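Local coordinates for protein prolyl-tRNA synthetase (Giardia lamblia ATCC 50803, PDB 3IAL) that probably catalyses the ATP-dependent attachment of L-proline to tRNA(Pro), passing through the prolyl-adenylate intermediate that is bound here, at residues F56-I61 and R276-A281; Q147-F152 and W170-C175; G240-G245 and L268-I273. All blocks are in the same frame, centred on the assembly; numbering follows the deposited sequence.

Contact 1: F56-I61 and R276-A281. With PR8 (5'-O-[(R)-hydroxy{[(2S)-pyrrolidin-2-ylcarbonyl]oxy}phosphoryl]adenosine), chain H.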
loop_
_atom_site.group_PDB
_atom_site.type_symbol
_atom_site.label_atom_id
_atom_site.label_comp_id
_atom_site.label_asym_id
_atom_site.label_seq_id
_atom_site.Cartn_x
_atom_site.Cartn_y
_atom_site.Cartn_z
ATOM N N PHE B 56 -9.517 3.064 -4.981
ATOM C CA PHE B 56 -9.805 1.667 -4.663
ATOM C C PHE B 56 -9.380 0.723 -5.801
ATOM O O PHE B 56 -8.880 -0.371 -5.549
ATOM C CB PHE B 56 -11.288 1.444 -4.344
ATOM C CG PHE B 56 -11.617 0.009 -4.104
ATOM C CD1 PHE B 56 -11.660 -0.493 -2.817
ATOM C CD2 PHE B 56 -11.790 -0.865 -5.169
ATOM C CE1 PHE B 56 -11.912 -1.827 -2.588
ATOM C CE2 PHE B 56 -12.041 -2.207 -4.946
ATOM C CZ PHE B 56 -12.101 -2.688 -3.650
ATOM N N MET B 57 -9.593 1.155 -7.042
ATOM C CA MET B 57 -9.255 0.356 -8.225
ATOM C C MET B 57 -7.741 0.205 -8.382
ATOM O O MET B 57 -7.242 -0.887 -8.640
ATOM C CB MET B 57 -9.819 1.012 -9.481
ATOM C CG MET B 57 -11.344 1.270 -9.451
ATOM S SD MET B 57 -11.893 2.312 -10.814
ATOM C CE MET B 57 -13.612 2.645 -10.326
ATOM N N GLU B 58 -7.026 1.313 -8.217
ATOM C CA GLU B 58 -5.566 1.351 -8.339
ATOM C C GLU B 58 -4.925 0.491 -7.270
ATOM O O GLU B 58 -4.014 -0.295 -7.548
ATOM C CB GLU B 58 -5.058 2.794 -8.196
ATOM C CG GLU B 58 -3.536 2.938 -8.217
ATOM C CD GLU B 58 -2.915 2.626 -9.566
ATOM O OE1 GLU B 58 -3.655 2.484 -10.573
ATOM O OE2 GLU B 58 -1.669 2.542 -9.615
ATOM N N ASN B 59 -5.404 0.656 -6.045
ATOM C CA ASN B 59 -4.894 -0.102 -4.918
ATOM C C ASN B 59 -5.142 -1.595 -5.107
ATOM O O ASN B 59 -4.281 -2.413 -4.786
ATOM C CB ASN B 59 -5.545 0.372 -3.630
ATOM C CG ASN B 59 -4.836 -0.142 -2.398
ATOM O OD1 ASN B 59 -5.447 -0.779 -1.544
ATOM N ND2 ASN B 59 -3.538 0.127 -2.302
ATOM N N ALA B 60 -6.305 -1.944 -5.658
ATOM C CA ALA B 60 -6.638 -3.345 -5.912
ATOM C C ALA B 60 -5.708 -3.951 -6.953
ATOM O O ALA B 60 -5.266 -5.090 -6.805
ATOM C CB ALA B 60 -8.089 -3.481 -6.349
ATOM N N ILE B 61 -5.410 -3.197 -8.005
ATOM C CA ILE B 61 -4.506 -3.674 -9.045
ATOM C C ILE B 61 -3.109 -3.924 -8.465
ATOM O O ILE B 61 -2.525 -5.009 -8.670
ATOM C CB ILE B 61 -4.427 -2.697 -10.222
ATOM C CG1 ILE B 61 -5.735 -2.744 -11.029
ATOM C CG2 ILE B 61 -3.225 -3.034 -11.123
ATOM C CD1 ILE B 61 -5.883 -1.625 -12.037
ATOM N N ARG B 276 -1.557 3.252 -15.820
ATOM C CA ARG B 276 -1.976 2.906 -17.185
ATOM C C ARG B 276 -2.742 1.587 -17.290
ATOM O O ARG B 276 -3.561 1.426 -18.186
ATOM C CB ARG B 276 -0.760 2.848 -18.111
ATOM C CG ARG B 276 -0.172 4.197 -18.382
ATOM C CD ARG B 276 1.003 4.086 -19.310
ATOM N NE ARG B 276 1.355 5.380 -19.865
ATOM C CZ ARG B 276 2.268 5.579 -20.801
ATOM N NH1 ARG B 276 2.956 4.557 -21.313
ATOM N NH2 ARG B 276 2.487 6.818 -21.234
ATOM N N VAL B 277 -2.463 0.639 -16.397
ATOM C CA VAL B 277 -3.205 -0.627 -16.357
ATOM C C VAL B 277 -4.687 -0.342 -16.076
ATOM O O VAL B 277 -5.570 -0.858 -16.775
ATOM C CB VAL B 277 -2.650 -1.591 -15.290
ATOM C CG1 VAL B 277 -3.418 -2.916 -15.297
ATOM C CG2 VAL B 277 -1.158 -1.846 -15.503
ATOM N N LEU B 278 -4.942 0.499 -15.068
ATOM C CA LEU B 278 -6.295 0.947 -14.745
ATOM C C LEU B 278 -6.899 1.710 -15.928
ATOM O O LEU B 278 -8.038 1.462 -16.308
ATOM C CB LEU B 278 -6.295 1.816 -13.482
ATOM C CG LEU B 278 -7.638 2.352 -12.974
ATOM C CD1 LEU B 278 -8.580 1.204 -12.633
ATOM C CD2 LEU B 278 -7.444 3.276 -11.762
ATOM N N ALA B 279 -6.129 2.616 -16.521
ATOM C CA ALA B 279 -6.574 3.326 -17.722
ATOM C C ALA B 279 -7.112 2.348 -18.777
ATOM O O ALA B 279 -8.194 2.565 -19.326
ATOM C CB ALA B 279 -5.455 4.167 -18.301
ATOM N N CYS B 280 -6.362 1.277 -19.039
ATOM C CA CYS B 280 -6.754 0.262 -20.034
ATOM C C CYS B 280 -8.075 -0.429 -19.684
ATOM O O CYS B 280 -8.997 -0.452 -20.490
ATOM C CB CYS B 280 -5.663 -0.799 -20.199
ATOM S SG CYS B 280 -4.190 -0.238 -21.072
ATOM N N ALA B 281 -8.152 -0.975 -18.477
ATOM C CA ALA B 281 -9.343 -1.687 -18.004
ATOM C C ALA B 281 -10.595 -0.820 -18.073
ATOM O O ALA B 281 -11.658 -1.295 -18.473
ATOM C CB ALA B 281 -9.135 -2.166 -16.590
HETATM C C PR8 H . 10.743 1.150 -16.296
HETATM N N PR8 H . 12.140 0.986 -14.332
HETATM O O PR8 H . 10.593 2.320 -15.939
HETATM P P PR8 H . 9.175 1.555 -18.182
HETATM N N1 PR8 H . 2.232 8.196 -16.747
HETATM C C2 PR8 H . 1.704 7.030 -16.391
HETATM N N3 PR8 H . 2.365 5.879 -16.533
HETATM C C4 PR8 H . 3.595 5.849 -17.045
HETATM C C5 PR8 H . 4.176 7.050 -17.438
HETATM C C6 PR8 H . 3.470 8.239 -17.276
HETATM N N6 PR8 H . 4.017 9.399 -17.640
HETATM N N7 PR8 H . 5.384 6.770 -17.911
HETATM C C8 PR8 H . 5.563 5.450 -17.824
HETATM N N9 PR8 H . 4.470 4.877 -17.302
HETATM C CA PR8 H . 11.599 0.203 -15.456
HETATM C CB PR8 H . 10.705 -0.870 -14.858
HETATM C CD PR8 H . 11.873 0.237 -13.108
HETATM C CG PR8 H . 10.526 -0.440 -13.396
HETATM C "C1'" PR8 H . 4.310 3.407 -17.062
HETATM O O10 PR8 H . 10.223 0.591 -17.422
HETATM O O1P PR8 H . 9.824 2.698 -18.873
HETATM C "C2'" PR8 H . 4.228 2.595 -18.378
HETATM O "O2'" PR8 H . 3.242 1.559 -18.254
HETATM O O2P PR8 H . 8.430 0.604 -19.241
HETATM C "C3'" PR8 H . 5.581 1.927 -18.444
HETATM O "O3'" PR8 H . 5.510 0.738 -19.235
HETATM C "C4'" PR8 H . 5.702 1.577 -16.972
HETATM O "O4'" PR8 H . 5.474 2.866 -16.359
HETATM C "C5'" PR8 H . 7.088 1.033 -16.703
HETATM O "O5'" PR8 H . 8.067 1.976 -17.094
HETATM O O HOH W 1 -2.996 0.598 -12.618
#
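Helix segments 56-61 and 276-281 cross steeply, their N-to-C directions 114° apart and their axes 9.9 Å from each other, with Glu-58 and Leu-278 closest in the backbone. Leu-278 carries most of the packing. Its CG lies anti to the backbone N (chi1 -179°), which sends both methyls toward helix 52-71. There CD1 presses on Met-57 CB at 3.4 Å, tight for two carbons, and also reaches Met-57 SD, while the extended methionine chain runs across it at about a right angle. Ile-61 meets the base of the same side chain: its CD1 rests on Leu-278 CB at 3.8 Å, and its CG2 looks obliquely onto Val-277 CG1. The one polar link is a water. Glu-58, bent at chi2 (68°), brings OE1 round so that this water donates to it at 2.9 Å and accepts from Leu-278 N at 3.1 Å, satisfying an N-H of the first turn of helix 276-285. Glu-58 OE2 is hydrogen-bonded to His-169 ND1. Turned from this packing, Arg-276 stretches along the adenine of the prolyl-adenylate, with PR8 C4 over one face of its guanidinium and NE 3.5 Å from PR8 N3; NE and NH1 are hydrogen-bonded to Ile-163 O and Gln-237 O, respectively. An arginine flat against the adenine at the start of this helix is the hallmark of motif 3 in class II aminoacyl-tRNA synthetases.

Contact 2: Q147-F152 and W170-C175; sequences QTCTIF and WNEAHC. With PR8 (5'-O-[(R)-hydroxy{[(2S)-pyrrolidin-2-ylcarbonyl]oxy}phosphoryl]adenosine), chain H.
With chi1 near +60° to +90°, the crowded position between backbone N and carbonyl carbon, Trp-170, Glu-172, Gln-147 and Cys-149 turn their ends toward one another on the face they share by their places in an antiparallel strand pair of the class II synthetase core. Cys-149 with Trp-170 and Gln-147 with Glu-172 are hydrogen-bonded pairs; between them Thr-148 and Asn-171 form a non-hydrogen-bonded pair on the other face, where Asn-171 ND2 donates almost straight to Thr-148 OG1 (3.0 Å, 171°), an oxygen also bonded to Glu-66. The indole is sandwiched between two aliphatic groups. Ile-151 CD1 makes a CH-pi contact, 3.4 Å from the centroid of the Trp-170 six-membered ring. Glu-172 CB lies against the opposite face, toward the rim. At the indole edge, CH2 lies 3.4 Å from PR8 O, the prolyl carbonyl oxygen. Extended side by side, Gln-147 and Glu-172 join through NE2 and OE1 at 3.0 Å, with OE1 met from above the carboxylate plane. That oxygen also bonds to Ser-123 and, weakly, to Trp-170 NE1. The other, Glu-172 OE2, accepts from His-174 NE2 at 2.8 Å, and PR8 CD of the pyrrolidine ring lies 3.6 Å from both OE2 and NE2.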
loop_
_atom_site.group_PDB
_atom_site.type_symbol
_atom_site.label_atom_id
_atom_site.label_comp_id
_atom_site.label_asym_id
_atom_site.label_seq_id
_atom_site.Cartn_x
_atom_site.Cartn_y
_atom_site.Cartn_z
ATOM N N GLN B 147 8.590 -2.649 -5.207
ATOM C CA GLN B 147 7.947 -1.635 -4.390
ATOM C C GLN B 147 6.809 -0.961 -5.140
ATOM O O GLN B 147 6.864 -0.785 -6.351
ATOM C CB GLN B 147 8.946 -0.589 -3.919
ATOM C CG GLN B 147 9.564 0.255 -5.018
ATOM C CD GLN B 147 10.561 1.248 -4.466
ATOM O OE1 GLN B 147 10.890 1.207 -3.278
ATOM N NE2 GLN B 147 11.060 2.144 -5.326
ATOM N N THR B 148 5.777 -0.605 -4.390
ATOM C CA THR B 148 4.636 0.125 -4.899
ATOM C C THR B 148 4.809 1.511 -4.338
ATOM O O THR B 148 4.930 1.675 -3.128
ATOM C CB THR B 148 3.325 -0.472 -4.384
ATOM O OG1 THR B 148 3.164 -1.779 -4.940
ATOM C CG2 THR B 148 2.134 0.420 -4.751
ATOM N N CYS B 149 4.847 2.501 -5.213
ATOM C CA CYS B 149 5.156 3.864 -4.796
ATOM C C CYS B 149 4.825 4.801 -5.945
ATOM O O CYS B 149 4.274 4.373 -6.960
ATOM C CB CYS B 149 6.640 3.995 -4.423
ATOM S SG CYS B 149 7.795 3.818 -5.841
ATOM N N THR B 150 5.173 6.073 -5.792
ATOM C CA THR B 150 5.052 7.012 -6.891
ATOM C C THR B 150 6.445 7.400 -7.370
ATOM O O THR B 150 7.410 7.397 -6.585
ATOM C CB THR B 150 4.191 8.242 -6.525
ATOM O OG1 THR B 150 4.919 9.149 -5.685
ATOM C CG2 THR B 150 2.915 7.804 -5.829
ATOM N N ILE B 151 6.541 7.670 -8.672
ATOM C CA ILE B 151 7.740 8.226 -9.295
ATOM C C ILE B 151 7.361 9.576 -9.899
ATOM O O ILE B 151 6.168 9.921 -9.952
ATOM C CB ILE B 151 8.326 7.288 -10.377
ATOM C CG1 ILE B 151 7.242 6.842 -11.371
ATOM C CG2 ILE B 151 8.996 6.074 -9.721
ATOM C CD1 ILE B 151 7.809 6.345 -12.715
ATOM N N PHE B 152 8.364 10.332 -10.348
ATOM C CA PHE B 152 8.171 11.725 -10.770
ATOM C C PHE B 152 8.845 12.023 -12.116
ATOM O O PHE B 152 10.029 11.755 -12.288
ATOM C CB PHE B 152 8.709 12.677 -9.693
ATOM C CG PHE B 152 8.031 12.522 -8.352
ATOM C CD1 PHE B 152 6.981 13.359 -7.988
ATOM C CD2 PHE B 152 8.442 11.543 -7.461
ATOM C CE1 PHE B 152 6.355 13.222 -6.759
ATOM C CE2 PHE B 152 7.813 11.392 -6.215
ATOM C CZ PHE B 152 6.771 12.231 -5.867
ATOM N N TRP B 170 2.852 3.601 -9.225
ATOM C CA TRP B 170 3.295 2.413 -9.944
ATOM C C TRP B 170 3.856 1.337 -9.035
ATOM O O TRP B 170 4.000 1.547 -7.837
ATOM C CB TRP B 170 4.304 2.808 -11.041
ATOM C CG TRP B 170 5.786 2.867 -10.684
ATOM C CD1 TRP B 170 6.355 2.944 -9.444
ATOM C CD2 TRP B 170 6.869 2.915 -11.621
ATOM N NE1 TRP B 170 7.721 3.004 -9.555
ATOM C CE2 TRP B 170 8.060 2.995 -10.882
ATOM C CE3 TRP B 170 6.941 2.893 -13.019
ATOM C CZ2 TRP B 170 9.312 3.032 -11.490
ATOM C CZ3 TRP B 170 8.187 2.927 -13.625
ATOM C CH2 TRP B 170 9.354 2.997 -12.857
ATOM N N ASN B 171 4.170 0.188 -9.627
ATOM C CA ASN B 171 4.990 -0.820 -8.977
ATOM C C ASN B 171 6.178 -1.141 -9.868
ATOM O O ASN B 171 6.025 -1.310 -11.088
ATOM C CB ASN B 171 4.167 -2.072 -8.663
ATOM C CG ASN B 171 5.004 -3.205 -8.059
ATOM O OD1 ASN B 171 5.762 -3.863 -8.762
ATOM N ND2 ASN B 171 4.833 -3.453 -6.760
ATOM N N GLU B 172 7.360 -1.189 -9.251
ATOM C CA GLU B 172 8.597 -1.572 -9.928
ATOM C C GLU B 172 9.269 -2.733 -9.200
ATOM O O GLU B 172 9.487 -2.675 -7.989
ATOM C CB GLU B 172 9.567 -0.384 -10.037
ATOM C CG GLU B 172 10.015 0.245 -8.715
ATOM C CD GLU B 172 10.857 1.503 -8.921
ATOM O OE1 GLU B 172 10.591 2.535 -8.259
ATOM O OE2 GLU B 172 11.793 1.457 -9.747
ATOM N N ALA B 173 9.551 -3.793 -9.952
ATOM C CA ALA B 173 10.280 -4.961 -9.484
ATOM C C ALA B 173 11.696 -4.910 -10.050
ATOM O O ALA B 173 11.875 -4.525 -11.205
ATOM C CB ALA B 173 9.588 -6.223 -9.964
ATOM N N HIS B 174 12.682 -5.302 -9.240
ATOM C CA HIS B 174 14.100 -5.326 -9.629
ATOM C C HIS B 174 14.727 -6.599 -9.059
ATOM O O HIS B 174 14.629 -6.854 -7.844
ATOM C CB HIS B 174 14.857 -4.115 -9.063
ATOM C CG HIS B 174 14.365 -2.791 -9.560
ATOM N ND1 HIS B 174 14.991 -2.093 -10.573
ATOM C CD2 HIS B 174 13.313 -2.027 -9.170
ATOM C CE1 HIS B 174 14.338 -0.964 -10.792
ATOM N NE2 HIS B 174 13.313 -0.899 -9.958
ATOM N N CYS B 175 15.349 -7.402 -9.924
ATOM C CA CYS B 175 15.959 -8.653 -9.497
ATOM C C CYS B 175 17.390 -8.760 -9.961
ATOM O O CYS B 175 17.738 -8.322 -11.059
ATOM C CB CYS B 175 15.180 -9.852 -10.023
ATOM S SG CYS B 175 13.456 -9.897 -9.516
HETATM C C PR8 H . 10.743 1.150 -16.296
HETATM N N PR8 H . 12.140 0.986 -14.332
HETATM O O PR8 H . 10.593 2.320 -15.939
HETATM P P PR8 H . 9.175 1.555 -18.182
HETATM N N1 PR8 H . 2.232 8.196 -16.747
HETATM C C2 PR8 H . 1.704 7.030 -16.391
HETATM N N3 PR8 H . 2.365 5.879 -16.533
HETATM C C4 PR8 H . 3.595 5.849 -17.045
HETATM C C5 PR8 H . 4.176 7.050 -17.438
HETATM C C6 PR8 H . 3.470 8.239 -17.276
HETATM N N6 PR8 H . 4.017 9.399 -17.640
HETATM N N7 PR8 H . 5.384 6.770 -17.911
HETATM C C8 PR8 H . 5.563 5.450 -17.824
HETATM N N9 PR8 H . 4.470 4.877 -17.302
HETATM C CA PR8 H . 11.599 0.203 -15.456
HETATM C CB PR8 H . 10.705 -0.870 -14.858
HETATM C CD PR8 H . 11.873 0.237 -13.108
HETATM C CG PR8 H . 10.526 -0.440 -13.396
HETATM C "C1'" PR8 H . 4.310 3.407 -17.062
HETATM O O10 PR8 H . 10.223 0.591 -17.422
HETATM O O1P PR8 H . 9.824 2.698 -18.873
HETATM C "C2'" PR8 H . 4.228 2.595 -18.378
HETATM O "O2'" PR8 H . 3.242 1.559 -18.254
HETATM O O2P PR8 H . 8.430 0.604 -19.241
HETATM C "C3'" PR8 H . 5.581 1.927 -18.444
HETATM O "O3'" PR8 H . 5.510 0.738 -19.235
HETATM C "C4'" PR8 H . 5.702 1.577 -16.972
HETATM O "O4'" PR8 H . 5.474 2.866 -16.359
HETATM C "C5'" PR8 H . 7.088 1.033 -16.703
HETATM O "O5'" PR8 H . 8.067 1.976 -17.094
#

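Contact 3: G240-G245 and L268-I273; sequences GIHNLG and LTCAGI. With PR8 (5'-O-[(R)-hydroxy{[(2S)-pyrrolidin-2-ylcarbonyl]oxy}phosphoryl]adenosine), chain H.
The imidazole of His-242 meets the prolyl-adenylate with its edge: PR8 O2P lies in the ring plane, PR8 O10 close to it, and Cys-270 SG approaches obliquely, while the ring of Phe-217 meets it at about 30° between planes. NE2 donates to O10, the oxygen bridging the prolyl carbonyl and the phosphorus, at 2.8 Å with a bent N-H...O angle of 134°, and weakly to O2P. The other ring nitrogen, ND1, is hydrogen-bonded to Ser-223 OG, which fixes the rotation of the imidazole. A donor at the bridging oxygen could draw charge from the mixed anhydride.

Beside it, Cys-270 holds SG between backbone N and carbonyl carbon, raising the sulfur to 3.9 Å from both PR8 CA and PR8 CB. Leu-244 CD1 packs against the same SG at 3.9 Å. On this ligand-facing side Gly-240 and Gly-272, a hydrogen-bonded pair, let the backbone itself approach the intermediate. Gly-240 CA comes within 3.2 Å of PR8 O2P, where a CB would collide with that oxygen; at Gly-272 it would meet PR8 C5'. The ladder continues through His-242 and Cys-270, whose bond from His-242 N to Cys-270 O is nearly straight (2.8 Å, 174°). Ile-241 CG1 and Ala-271 CB touch on the opposite face. Beside Leu-268, Asn-243 OD1 accepts from Gly-245 N at 3.1 Å, an Asx turn, and Asn-243 ND2 is hydrogen-bonded to Tyr-222 OH.

Strand 263-274 lies between 235-245 and 167-177, and 222-229 flanks 235-245. Helix 180-201 covers the Ile-241 and Ala-271 face through Trp-191 and Tyr-190, whereas Tyr-128 of helix 124-134 packs on Leu-244 and Leu-268, and Phe-131 on Leu-268.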
loop_
_atom_site.group_PDB
_atom_site.type_symbol
_atom_site.label_atom_id
_atom_site.label_comp_id
_atom_site.label_asym_id
_atom_site.label_seq_id
_atom_site.Cartn_x
_atom_site.Cartn_y
_atom_site.Cartn_z
ATOM N N GLY B 240 6.369 -2.570 -18.917
ATOM C CA GLY B 240 7.747 -2.525 -19.382
ATOM C C GLY B 240 8.562 -3.535 -18.613
ATOM O O GLY B 240 8.637 -3.468 -17.385
ATOM N N ILE B 241 9.155 -4.478 -19.336
ATOM C CA ILE B 241 9.876 -5.596 -18.739
ATOM C C ILE B 241 11.262 -5.678 -19.395
ATOM O O ILE B 241 11.370 -5.912 -20.597
ATOM C CB ILE B 241 9.056 -6.904 -18.923
ATOM C CG1 ILE B 241 7.852 -6.891 -17.981
ATOM C CG2 ILE B 241 9.903 -8.143 -18.680
ATOM C CD1 ILE B 241 6.837 -8.002 -18.219
ATOM N N HIS B 242 12.315 -5.486 -18.604
ATOM C CA HIS B 242 13.655 -5.229 -19.146
ATOM C C HIS B 242 14.753 -6.151 -18.638
ATOM O O HIS B 242 14.813 -6.483 -17.456
ATOM C CB HIS B 242 14.042 -3.786 -18.842
ATOM C CG HIS B 242 12.944 -2.810 -19.123
ATOM N ND1 HIS B 242 12.687 -2.330 -20.386
ATOM C CD2 HIS B 242 12.009 -2.259 -18.314
ATOM C CE1 HIS B 242 11.650 -1.516 -20.342
ATOM N NE2 HIS B 242 11.220 -1.454 -19.097
ATOM N N ASN B 243 15.631 -6.545 -19.555
ATOM C CA ASN B 243 16.862 -7.250 -19.226
ATOM C C ASN B 243 17.974 -6.213 -19.311
ATOM O O ASN B 243 18.297 -5.732 -20.393
ATOM C CB ASN B 243 17.102 -8.410 -20.202
ATOM C CG ASN B 243 18.225 -9.347 -19.744
ATOM O OD1 ASN B 243 19.175 -8.925 -19.088
ATOM N ND2 ASN B 243 18.113 -10.624 -20.096
ATOM N N LEU B 244 18.524 -5.844 -18.159
ATOM C CA LEU B 244 19.523 -4.782 -18.078
ATOM C C LEU B 244 20.953 -5.300 -18.266
ATOM O O LEU B 244 21.908 -4.514 -18.292
ATOM C CB LEU B 244 19.392 -4.060 -16.737
ATOM C CG LEU B 244 18.014 -3.450 -16.467
ATOM C CD1 LEU B 244 18.037 -2.700 -15.140
ATOM C CD2 LEU B 244 17.599 -2.515 -17.607
ATOM N N GLY B 245 21.093 -6.617 -18.410
ATOM C CA GLY B 245 22.393 -7.244 -18.586
ATOM C C GLY B 245 23.278 -7.043 -17.373
ATOM O O GLY B 245 22.817 -7.121 -16.228
ATOM N N LEU B 268 21.002 -8.030 -14.125
ATOM C CA LEU B 268 19.859 -7.311 -13.552
ATOM C C LEU B 268 18.634 -7.333 -14.480
ATOM O O LEU B 268 18.760 -7.209 -15.701
ATOM C CB LEU B 268 20.245 -5.864 -13.232
ATOM C CG LEU B 268 21.295 -5.647 -12.131
ATOM C CD1 LEU B 268 21.725 -4.188 -12.099
ATOM C CD2 LEU B 268 20.812 -6.106 -10.749
ATOM N N THR B 269 17.454 -7.491 -13.887
ATOM C CA THR B 269 16.197 -7.339 -14.605
ATOM C C THR B 269 15.245 -6.420 -13.830
ATOM O O THR B 269 15.407 -6.209 -12.621
ATOM C CB THR B 269 15.516 -8.707 -14.884
ATOM O OG1 THR B 269 15.073 -9.308 -13.656
ATOM C CG2 THR B 269 16.487 -9.662 -15.600
ATOM N N CYS B 270 14.267 -5.853 -14.532
ATOM C CA CYS B 270 13.205 -5.092 -13.869
ATOM C C CYS B 270 11.905 -5.100 -14.641
ATOM O O CYS B 270 11.874 -5.397 -15.826
ATOM C CB CYS B 270 13.634 -3.657 -13.580
ATOM S SG CYS B 270 14.131 -2.698 -14.994
ATOM N N ALA B 271 10.826 -4.798 -13.934
ATOM C CA ALA B 271 9.493 -4.799 -14.512
ATOM C C ALA B 271 8.682 -3.694 -13.877
ATOM O O ALA B 271 8.751 -3.492 -12.668
ATOM C CB ALA B 271 8.809 -6.145 -14.305
ATOM N N GLY B 272 7.910 -2.992 -14.699
ATOM C CA GLY B 272 7.125 -1.856 -14.232
ATOM C C GLY B 272 5.716 -1.846 -14.789
ATOM O O GLY B 272 5.510 -2.063 -15.986
ATOM N N ILE B 273 4.755 -1.617 -13.904
ATOM C CA ILE B 273 3.373 -1.305 -14.274
ATOM C C ILE B 273 2.895 -0.098 -13.462
ATOM O O ILE B 273 3.267 0.077 -12.303
ATOM C CB ILE B 273 2.400 -2.494 -14.073
ATOM C CG1 ILE B 273 2.404 -2.994 -12.624
ATOM C CG2 ILE B 273 2.739 -3.615 -15.031
ATOM C CD1 ILE B 273 1.142 -3.796 -12.244
HETATM C C PR8 H . 10.743 1.150 -16.296
HETATM N N PR8 H . 12.140 0.986 -14.332
HETATM O O PR8 H . 10.593 2.320 -15.939
HETATM P P PR8 H . 9.175 1.555 -18.182
HETATM N N1 PR8 H . 2.232 8.196 -16.747
HETATM C C2 PR8 H . 1.704 7.030 -16.391
HETATM N N3 PR8 H . 2.365 5.879 -16.533
HETATM C C4 PR8 H . 3.595 5.849 -17.045
HETATM C C5 PR8 H . 4.176 7.050 -17.438
HETATM C C6 PR8 H . 3.470 8.239 -17.276
HETATM N N6 PR8 H . 4.017 9.399 -17.640
HETATM N N7 PR8 H . 5.384 6.770 -17.911
HETATM C C8 PR8 H . 5.563 5.450 -17.824
HETATM N N9 PR8 H . 4.470 4.877 -17.302
HETATM C CA PR8 H . 11.599 0.203 -15.456
HETATM C CB PR8 H . 10.705 -0.870 -14.858
HETATM C CD PR8 H . 11.873 0.237 -13.108
HETATM C CG PR8 H . 10.526 -0.440 -13.396
HETATM C "C1'" PR8 H . 4.310 3.407 -17.062
HETATM O O10 PR8 H . 10.223 0.591 -17.422
HETATM O O1P PR8 H . 9.824 2.698 -18.873
HETATM C "C2'" PR8 H . 4.228 2.595 -18.378
HETATM O "O2'" PR8 H . 3.242 1.559 -18.254
HETATM O O2P PR8 H . 8.430 0.604 -19.241
HETATM C "C3'" PR8 H . 5.581 1.927 -18.444
HETATM O "O3'" PR8 H . 5.510 0.738 -19.235
HETATM C "C4'" PR8 H . 5.702 1.577 -16.972
HETATM O "O4'" PR8 H . 5.474 2.866 -16.359
HETATM C "C5'" PR8 H . 7.088 1.033 -16.703
HETATM O "O5'" PR8 H . 8.067 1.976 -17.094
#

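How the contacts relate
Contacts 2 and 3 follow one another along the chain, and both are nested inside the long loop closed by contact 1. Their centres are about 11 Å apart and they share a sheet: strands 167-177 and 263-274 are neighbours, joined by probable hydrogen bonds from Asn-171 N to Ile-273 O and from Ala-173 N to Ala-271 O. Contact 1 lies about 15 Å from contact 2 and about 21 Å from contact 3, centre to centre, but its helix 276-285 directly follows strand 263-274. All three touch one prolyl-adenylate: contact 1 the adenosine end, contact 2 mainly the prolyl end, and contact 3 the phosphate and prolyl group. Together they supply nine of the 23 residues that line the pocket.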